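Local coordinates for soluble lytic murein transglycosylase (Escherichia coli, PDB 1QSA), which cleaves the glycosidic bonds between N-acetylmuramic acid and N-acetylglucosamine in peptidoglycan, leaving a 1,6-anhydro bond on the muramic acid residue, at residues 349-354 against 574-579. Residues are numbered along the deposited sequence; the frame is centred on the assembly and turned at random. Where two conformers were deposited one is given.
With SO4 (sulfate ion), chain B.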
ATOM      1  N   ARG A 349     -11.251  19.470   3.231  1.00 18.09           N
ATOM      2  CA  ARG A 349     -11.112  18.434   4.247  1.00 17.10           C
ATOM      3  C   ARG A 349      -9.654  18.019   4.422  1.00 17.25           C
ATOM      4  O   ARG A 349      -8.904  17.987   3.453  1.00 19.43           O
ATOM      5  CB  ARG A 349     -11.950  17.219   3.806  1.00 17.71           C
ATOM      6  CG  ARG A 349     -12.012  16.055   4.770  1.00 19.36           C
ATOM      7  CD  ARG A 349     -12.675  14.831   4.094  1.00 20.32           C
ATOM      8  NE  ARG A 349     -11.898  14.386   2.934  1.00 21.03           N
ATOM      9  CZ  ARG A 349     -12.209  14.647   1.670  1.00 20.45           C
ATOM     10  NH1 ARG A 349     -13.326  15.296   1.370  1.00 23.40           N
ATOM     11  NH2 ARG A 349     -11.422  14.217   0.697  1.00 21.51           N
ATOM     12  N   GLY A 350      -9.244  17.751   5.657  1.00 18.29           N
ATOM     13  CA  GLY A 350      -7.892  17.269   5.871  1.00 17.10           C
ATOM     14  C   GLY A 350      -6.910  18.046   6.717  1.00 14.91           C
ATOM     15  O   GLY A 350      -7.243  19.045   7.347  1.00 13.06           O
ATOM     16  N   PHE A 351      -5.685  17.533   6.732  1.00 13.26           N
ATOM     17  CA  PHE A 351      -4.593  18.099   7.512  1.00 14.04           C
ATOM     18  C   PHE A 351      -4.358  19.595   7.306  1.00 11.98           C
ATOM     19  O   PHE A 351      -4.481  20.360   8.259  1.00 11.69           O
ATOM     20  CB  PHE A 351      -3.300  17.329   7.249  1.00 14.24           C
ATOM     21  CG  PHE A 351      -2.111  17.861   8.001  1.00 13.82           C
ATOM     22  CD1 PHE A 351      -1.923  17.553   9.344  1.00 15.12           C
ATOM     23  CD2 PHE A 351      -1.170  18.667   7.358  1.00 14.43           C
ATOM     24  CE1 PHE A 351      -0.808  18.042  10.026  1.00 15.20           C
ATOM     25  CE2 PHE A 351      -0.062  19.155   8.026  1.00 14.00           C
ATOM     26  CZ  PHE A 351       0.122  18.842   9.366  1.00 14.84           C
ATOM     27  N   TYR A 352      -4.026  20.009   6.085  1.00 12.91           N
ATOM     28  CA  TYR A 352      -3.765  21.438   5.848  1.00 13.02           C
ATOM     29  C   TYR A 352      -4.965  22.347   6.117  1.00 12.79           C
ATOM     30  O   TYR A 352      -4.790  23.450   6.635  1.00 12.37           O
ATOM     31  CB  TYR A 352      -3.074  21.678   4.508  1.00 14.07           C
ATOM     32  CG  TYR A 352      -1.573  21.551   4.645  1.00 12.20           C
ATOM     33  CD1 TYR A 352      -0.844  22.554   5.272  1.00 12.53           C
ATOM     34  CD2 TYR A 352      -0.889  20.423   4.176  1.00 11.93           C
ATOM     35  CE1 TYR A 352       0.528  22.453   5.435  1.00 11.19           C
ATOM     36  CE2 TYR A 352       0.498  20.303   4.336  1.00 11.15           C
ATOM     37  CZ  TYR A 352       1.193  21.336   4.969  1.00 13.92           C
ATOM     38  OH  TYR A 352       2.542  21.279   5.160  1.00 12.81           O
ATOM     39  N   PRO A 353      -6.183  21.933   5.715  1.00 12.79           N
ATOM     40  CA  PRO A 353      -7.328  22.795   6.013  1.00 13.52           C
ATOM     41  C   PRO A 353      -7.394  23.020   7.535  1.00 13.21           C
ATOM     42  O   PRO A 353      -7.708  24.115   7.997  1.00 12.63           O
ATOM     43  CB  PRO A 353      -8.503  21.949   5.517  1.00 11.47           C
ATOM     44  CG  PRO A 353      -7.956  21.360   4.289  1.00 13.42           C
ATOM     45  CD  PRO A 353      -6.537  20.950   4.674  1.00 11.76           C
ATOM     46  N   MET A 354      -7.063  21.990   8.324  1.00 12.73           N
ATOM     47  CA  MET A 354      -7.074  22.122   9.787  1.00 12.31           C
ATOM     48  C   MET A 354      -5.914  22.990  10.303  1.00 12.15           C
ATOM     49  O   MET A 354      -6.061  23.721  11.292  1.00 12.90           O
ATOM     50  CB  MET A 354      -6.950  20.738  10.444  0.64 14.04           C
ATOM     51  CG  MET A 354      -8.113  19.796  10.223  0.64 17.56           C
ATOM     52  SD  MET A 354      -7.787  18.186  11.008  0.64 18.63           S
ATOM     53  CE  MET A 354      -9.201  17.266  10.415  0.64 18.47           C
ATOM     54  N   ALA A 574       6.274  22.854   9.588  1.00 10.08           N
ATOM     55  CA  ALA A 574       7.479  22.688   8.773  1.00 10.75           C
ATOM     56  C   ALA A 574       8.153  21.349   9.108  1.00 10.76           C
ATOM     57  O   ALA A 574       8.653  20.656   8.214  1.00  9.96           O
ATOM     58  CB  ALA A 574       8.446  23.851   9.007  1.00 11.15           C
ATOM     59  N   PHE A 575       8.137  20.963  10.381  1.00  9.32           N
ATOM     60  CA  PHE A 575       8.731  19.677  10.759  1.00  8.93           C
ATOM     61  C   PHE A 575       7.953  18.511  10.100  1.00  9.19           C
ATOM     62  O   PHE A 575       8.550  17.622   9.515  1.00 10.67           O
ATOM     63  CB  PHE A 575       8.785  19.499  12.272  1.00 10.72           C
ATOM     64  CG  PHE A 575       9.490  18.247  12.692  1.00 10.74           C
ATOM     65  CD1 PHE A 575      10.881  18.214  12.801  1.00 12.11           C
ATOM     66  CD2 PHE A 575       8.775  17.070  12.894  1.00  9.75           C
ATOM     67  CE1 PHE A 575      11.539  17.011  13.100  1.00 13.78           C
ATOM     68  CE2 PHE A 575       9.419  15.871  13.192  1.00 12.27           C
ATOM     69  CZ  PHE A 575      10.806  15.850  13.291  1.00 10.93           C
ATOM     70  N   VAL A 576       6.623  18.561  10.141  1.00  8.66           N
ATOM     71  CA  VAL A 576       5.815  17.504   9.519  1.00  8.61           C
ATOM     72  C   VAL A 576       6.057  17.446   8.005  1.00  8.41           C
ATOM     73  O   VAL A 576       6.335  16.377   7.445  1.00  9.93           O
ATOM     74  CB  VAL A 576       4.301  17.740   9.766  1.00  9.44           C
ATOM     75  CG1 VAL A 576       3.441  16.764   8.911  1.00  8.74           C
ATOM     76  CG2 VAL A 576       3.980  17.548  11.239  1.00 10.03           C
ATOM     77  N   GLU A 577       6.008  18.605   7.352  1.00  9.36           N
ATOM     78  CA  GLU A 577       6.167  18.656   5.904  1.00  9.26           C
ATOM     79  C   GLU A 577       7.550  18.258   5.403  1.00  9.93           C
ATOM     80  O   GLU A 577       7.683  17.738   4.292  1.00 11.80           O
ATOM     81  CB  GLU A 577       5.796  20.046   5.365  1.00  8.86           C
ATOM     82  CG  GLU A 577       5.637  20.054   3.848  1.00 10.45           C
ATOM     83  CD  GLU A 577       4.599  19.050   3.379  1.00 10.06           C
ATOM     84  OE1 GLU A 577       3.476  19.070   3.897  1.00 11.58           O
ATOM     85  OE2 GLU A 577       4.897  18.220   2.505  1.00 12.87           O
ATOM     86  N   SER A 578       8.574  18.499   6.222  1.00 10.49           N
ATOM     87  CA  SER A 578       9.948  18.191   5.845  1.00 11.17           C
ATOM     88  C   SER A 578      10.420  16.778   6.194  1.00 11.07           C
ATOM     89  O   SER A 578      11.554  16.405   5.878  1.00 12.81           O
ATOM     90  CB  SER A 578      10.923  19.244   6.402  1.00 12.02           C
ATOM     91  OG  SER A 578      10.891  19.284   7.814  1.00 11.46           O
ATOM     92  N   ILE A 579       9.573  15.987   6.844  1.00 11.15           N
ATOM     93  CA  ILE A 579       9.936  14.591   7.145  1.00 11.75           C
ATOM     94  C   ILE A 579      10.335  13.990   5.782  1.00 11.26           C
ATOM     95  O   ILE A 579       9.562  14.012   4.830  1.00 13.43           O
ATOM     96  CB  ILE A 579       8.747  13.839   7.757  1.00 11.17           C
ATOM     97  CG1 ILE A 579       8.578  14.282   9.222  1.00 10.00           C
ATOM     98  CG2 ILE A 579       8.973  12.324   7.660  1.00 10.46           C
ATOM     99  CD1 ILE A 579       7.302  13.757   9.915  1.00 11.16           C
TER
HETATM  100  S   SO4 B 701      -9.093  13.005   5.324  1.00 30.99           S
HETATM  101  O1  SO4 B 701      -8.273  13.543   6.428  1.00 31.23           O
HETATM  102  O2  SO4 B 701     -10.523  13.175   5.649  1.00 29.06           O
HETATM  103  O3  SO4 B 701      -8.768  13.760   4.102  1.00 34.92           O
HETATM  104  O4  SO4 B 701      -8.795  11.580   5.097  1.00 31.20           O
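Y352 and E577 join two helices of this alpha-superhelical enzyme, 351-359 and 572-578, the second in the lysozyme-like transglycosylase domain. The CA atoms of F351 and V576 are 10.6 Å apart, and long side chains span the space between the helices. The tight part is polar. Y352 OH donates to E577 OE1 over 2.7 Å. The oxygen is met on its anti side, 17° out of the carboxylate plane, and it lies at the edge of the tyrosine ring. Ring and carboxylate planes are 30° apart. E577 CG is anti to the backbone N, and a bend at the second torsion turns the carboxylate to the hydroxyl. E577 is buried, but its carboxylate makes two salt bridges, OE1 with K589 and OE2 with R293, which probably offset the cost of burying it. W324 NE1 also hydrogen-bonds to Y352 OH. A phenylalanine in place of Y352 would probably leave E577 OE1 without this donor and W324 NE1 without its hydroxyl partner.

Beside this bond the contact is apolar, through a single close pair of side chains. F351 CZ meets V576 CG1 at 3.9 Å, with the methyl oblique to the ring. F351 CD2 also lies 3.6 Å above the plane of the Y352 ring, toward its rim.

The R349 end is the solvent side: R349 and G350 are partly exposed and do not touch 574-579. D443 forms a salt bridge with R349 NH1, and a sulfate, probably from the crystallisation liquor and also bound by R448 and Y597, sits at the guanidinium edge. R349 NE gives sulfate O3 a weak hydrogen bond of 3.4 Å, bent to 147° at the hydrogen.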